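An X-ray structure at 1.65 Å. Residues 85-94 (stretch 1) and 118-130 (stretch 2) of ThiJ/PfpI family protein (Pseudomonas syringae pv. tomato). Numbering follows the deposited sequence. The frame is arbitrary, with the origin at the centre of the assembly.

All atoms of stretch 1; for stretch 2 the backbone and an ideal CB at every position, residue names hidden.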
# COMPACT_ATOMS: atom_id res chain seq x y z
N LEU A 85 -0.63 -13.95 -20.17
CA LEU A 85 -0.92 -12.76 -19.38
C LEU A 85 -0.42 -11.46 -19.99
O LEU A 85 0.52 -11.45 -20.79
CB LEU A 85 -0.27 -12.91 -18.00
CG LEU A 85 -0.65 -14.14 -17.18
CD1 LEU A 85 0.40 -14.39 -16.10
CD2 LEU A 85 -2.03 -13.93 -16.57
N THR A 86 -1.05 -10.35 -19.60
CA THR A 86 -0.63 -9.04 -20.07
C THR A 86 0.53 -8.67 -19.15
O THR A 86 1.56 -8.15 -19.60
CB THR A 86 -1.74 -7.99 -19.89
OG1 THR A 86 -2.92 -8.44 -20.55
CG2 THR A 86 -1.30 -6.66 -20.48
N VAL A 87 0.37 -8.97 -17.87
CA VAL A 87 1.39 -8.67 -16.87
C VAL A 87 1.61 -9.78 -15.85
O VAL A 87 0.65 -10.33 -15.31
CB VAL A 87 1.06 -7.39 -16.08
CG1 VAL A 87 2.15 -7.12 -15.06
CG2 VAL A 87 0.90 -6.21 -17.03
N LEU A 88 2.87 -10.11 -15.60
CA LEU A 88 3.24 -11.09 -14.58
C LEU A 88 3.96 -10.23 -13.57
O LEU A 88 4.83 -9.44 -13.94
CB LEU A 88 4.19 -12.15 -15.15
CG LEU A 88 4.72 -13.18 -14.14
CD1 LEU A 88 3.56 -13.95 -13.49
CD2 LEU A 88 5.65 -14.14 -14.84
N PHE A 89 3.61 -10.35 -12.29
CA PHE A 89 4.22 -9.52 -11.26
C PHE A 89 4.60 -10.28 -10.00
O PHE A 89 3.88 -11.16 -9.56
CB PHE A 89 3.23 -8.40 -10.88
CG PHE A 89 3.61 -7.64 -9.64
CD1 PHE A 89 4.40 -6.49 -9.72
CD2 PHE A 89 3.18 -8.07 -8.39
CE1 PHE A 89 4.75 -5.78 -8.58
CE2 PHE A 89 3.53 -7.37 -7.23
CZ PHE A 89 4.32 -6.22 -7.33
N ALA A 90 5.73 -9.90 -9.40
CA ALA A 90 6.18 -10.52 -8.16
C ALA A 90 6.59 -9.47 -7.13
O ALA A 90 7.38 -8.58 -7.43
CB ALA A 90 7.35 -11.46 -8.42
N PRO A 91 6.03 -9.56 -5.91
CA PRO A 91 6.35 -8.62 -4.84
C PRO A 91 7.57 -9.13 -4.07
O PRO A 91 8.02 -10.26 -4.29
CB PRO A 91 5.09 -8.64 -3.98
CG PRO A 91 4.69 -10.09 -4.05
CD PRO A 91 4.88 -10.40 -5.54
N GLY A 92 8.08 -8.29 -3.18
CA GLY A 92 9.25 -8.65 -2.39
C GLY A 92 8.98 -9.07 -0.95
O GLY A 92 7.86 -9.42 -0.57
N GLY A 93 10.03 -9.00 -0.14
CA GLY A 93 9.99 -9.39 1.26
C GLY A 93 11.40 -9.84 1.59
O GLY A 93 12.34 -9.45 0.91
N THR A 94 11.57 -10.67 2.62
CA THR A 94 12.91 -11.13 2.97
C THR A 94 13.01 -12.66 2.95
O THR A 94 13.13 -13.26 1.89
CB THR A 94 13.35 -10.59 4.34
OG1 THR A 94 12.39 -10.95 5.34
CG2 THR A 94 13.47 -9.08 4.30
N UNK A 118 3.24 -10.39 -21.68
CA UNK A 118 3.59 -9.19 -22.43
C UNK A 118 4.58 -8.35 -21.62
O UNK A 118 5.52 -7.77 -22.17
CB UNK A 118 2.34 -8.38 -22.77
N UNK A 119 4.36 -8.31 -20.31
CA UNK A 119 5.23 -7.57 -19.41
C UNK A 119 5.61 -8.45 -18.24
O UNK A 119 4.77 -9.15 -17.68
CB UNK A 119 4.56 -6.29 -18.92
N UNK A 120 6.89 -8.43 -17.88
CA UNK A 120 7.42 -9.19 -16.75
C UNK A 120 7.85 -8.12 -15.76
O UNK A 120 8.73 -7.30 -16.05
CB UNK A 120 8.57 -10.12 -17.14
N UNK A 121 7.22 -8.11 -14.59
CA UNK A 121 7.50 -7.07 -13.62
C UNK A 121 7.66 -7.55 -12.19
O UNK A 121 7.32 -8.67 -11.85
CB UNK A 121 6.38 -6.03 -13.67
N UNK A 122 8.18 -6.66 -11.35
CA UNK A 122 8.37 -6.95 -9.94
C UNK A 122 8.68 -5.66 -9.22
O UNK A 122 8.99 -4.64 -9.84
CB UNK A 122 9.48 -7.98 -9.73
N UNK A 123 8.57 -5.70 -7.90
CA UNK A 123 8.88 -4.56 -7.06
C UNK A 123 9.72 -5.07 -5.90
O UNK A 123 9.54 -6.19 -5.43
CB UNK A 123 7.61 -3.86 -6.57
N UNK A 124 10.68 -4.26 -5.46
CA UNK A 124 11.51 -4.64 -4.32
C UNK A 124 12.27 -5.94 -4.57
O UNK A 124 12.71 -6.19 -5.69
CB UNK A 124 10.64 -4.78 -3.07
N UNK A 125 12.42 -6.78 -3.54
CA UNK A 125 13.17 -8.02 -3.71
C UNK A 125 12.46 -9.02 -4.63
O UNK A 125 12.95 -10.13 -4.84
CB UNK A 125 13.42 -8.66 -2.34
N UNK A 126 11.31 -8.63 -5.16
CA UNK A 126 10.60 -9.51 -6.06
C UNK A 126 11.45 -9.82 -7.29
O UNK A 126 11.25 -10.83 -7.95
CB UNK A 126 9.27 -8.89 -6.47
N UNK A 127 12.40 -8.95 -7.59
CA UNK A 127 13.25 -9.19 -8.75
C UNK A 127 14.19 -10.39 -8.54
O UNK A 127 14.79 -10.87 -9.49
CB UNK A 127 14.07 -7.93 -9.06
N UNK A 128 14.31 -10.85 -7.30
CA UNK A 128 15.15 -12.02 -7.04
C UNK A 128 14.39 -13.24 -7.57
O UNK A 128 14.98 -14.20 -8.05
CB UNK A 128 15.48 -12.16 -5.55
N UNK A 129 13.06 -13.18 -7.47
CA UNK A 129 12.22 -14.26 -7.95
C UNK A 129 12.28 -14.30 -9.48
O UNK A 129 12.40 -15.37 -10.07
CB UNK A 129 10.78 -14.09 -7.46
N UNK A 130 12.21 -13.12 -10.12
CA UNK A 130 12.28 -13.05 -11.58
C UNK A 130 13.62 -13.58 -12.05
O UNK A 130 13.71 -14.30 -13.05
CB UNK A 130 12.07 -11.62 -12.07

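Strand 119-123 runs parallel to strand 87-90, and its backbone ladder sets the frame in which each side chain must be read. At position 118, the backbone N donates to Leu85 O (3.1 Å), and the CA-to-CB bond points toward stretch 1, where the ideal CB comes 3.3 Å from Thr86 O. Such a tight start favours an unbranched chain that can then turn out to open space. The residue is Lys118, fully extended (chi1 to chi4 all t), its end leading away.

Position 119 accepts from Leu88 N (O to N, 3.0 Å) and gives its own N to Thr86 O (2.9 Å). Its CB lies on the sheet face of Val87 and Phe89, 4.1 Å from Val87 CG2, so an apolar or aromatic group would suit. The residue is Tyr119, whose CD2 packs 4.1 Å from Val87 CG2, and Thr86 O lies at the edge of the ring.

Position 120 turns to the other face, that of Leu88 and Ala90, and its CB is 5.0 Å from Leu88 O. Stretch 1 constrains it little, and many strand residues would fit; it is Ile120.

At position 121 the CB returns to the face of Val87 and Phe89, 3.8 Å from Leu88 O and 4.4 Å from Phe89 CD1. A small or beta-branched residue would fit, and a hydroxyl could reach the carbonyl. Thr121 does so with chi1 p: OG1 donates to Leu88 O at 2.9 Å, while the backbone N donates to the same oxygen at 2.8 Å. One carbonyl thus receives both donors of a single residue. Thr121 O in turn accepts from Ala90 N (3.2 Å).

The CB at position 122 sits 3.2 Å from Ala90 O, on the face of Ala90, which favours a small residue. Ser122 meets that demand, with its CB 4.4 Å from Ala90 CB.

Position 123 points sideways, its CB 4.0 Å from Phe89 CE1, inviting an aliphatic group. Val123 CG2 comes 3.6 Å from Phe89 CE1, at the ring edge; the Val123 N donates to Ala90 O (3.2 Å).

Position 124 has positive phi (60°) within a type II' turn, where glycine would be easiest. Nevertheless it is Cys124, its CB 4.2 Å from Gly92 CA; there a CB on Gly92 would clash.

At position 125 the CB points toward stretch 1, 3.5 Å from Gly93 O, an acceptor suited to a short hydroxyl. Ser125 OG donates to Gly93 O at 2.6 Å and lies 3.1 Å from Gly92 CA.

Position 126 closes the turn, its N bonding to the O of residue 123 (3.0 Å). An ideal CB would stand 2.1 Å from Ala90 O and 2.9 Å from Pro91 O, so glycine alone fits: Gly126.

Position 127 points away, leaving the choice free; it is Ser127. Position 128 is sideways and unconstrained, and holds Leu128. Position 129 aims its CB at Ala90 CB, 4.4 Å away, suiting an aliphatic chain; Ile129 CD1 lies 4.4 Å from Ala90 CB. Position 130, sideways and without close neighbours at its CB, is Leu130.

Stretch 2 (118-130) KYITSVCSGSLIL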
# COMPACT_ATOMS: atom_id res chain seq x y z
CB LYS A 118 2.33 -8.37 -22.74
CG LYS A 118 2.55 -7.24 -23.72
CD LYS A 118 1.25 -6.51 -24.06
CE LYS A 118 1.50 -5.38 -25.05
NZ LYS A 118 0.26 -4.63 -25.39
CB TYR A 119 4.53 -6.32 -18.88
CG TYR A 119 4.17 -5.30 -19.93
CD1 TYR A 119 5.13 -4.40 -20.42
CD2 TYR A 119 2.88 -5.22 -20.44
CE1 TYR A 119 4.79 -3.46 -21.39
CE2 TYR A 119 2.53 -4.28 -21.40
CZ TYR A 119 3.49 -3.40 -21.87
OH TYR A 119 3.15 -2.47 -22.82
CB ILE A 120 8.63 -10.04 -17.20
CG1 ILE A 120 8.14 -11.12 -18.17
CG2 ILE A 120 9.32 -10.66 -15.98
CD1 ILE A 120 9.25 -11.98 -18.76
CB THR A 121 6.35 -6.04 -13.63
OG1 THR A 121 5.17 -6.66 -13.12
CG2 THR A 121 6.08 -5.56 -15.05
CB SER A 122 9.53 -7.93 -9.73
OG SER A 122 10.79 -7.33 -10.02
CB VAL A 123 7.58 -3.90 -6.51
CG1 VAL A 123 7.89 -2.97 -5.34
CG2 VAL A 123 6.90 -3.11 -7.62
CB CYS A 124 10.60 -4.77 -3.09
SG CYS A 124 11.43 -4.68 -1.49
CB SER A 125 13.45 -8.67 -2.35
OG SER A 125 12.25 -8.95 -1.66
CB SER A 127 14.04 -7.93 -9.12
OG SER A 127 14.54 -7.25 -7.98
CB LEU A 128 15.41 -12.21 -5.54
CG LEU A 128 16.22 -11.16 -4.76
CD1 LEU A 128 16.33 -11.61 -3.30
CD2 LEU A 128 17.61 -10.98 -5.36
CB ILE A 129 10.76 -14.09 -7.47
CG1 ILE A 129 10.69 -14.22 -5.95
CG2 ILE A 129 9.85 -15.12 -8.15
CD1 ILE A 129 9.33 -13.88 -5.34
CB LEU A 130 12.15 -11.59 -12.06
CG LEU A 130 10.86 -10.82 -11.81
CD1 LEU A 130 10.94 -9.48 -12.54
CD2 LEU A 130 9.65 -11.61 -12.30
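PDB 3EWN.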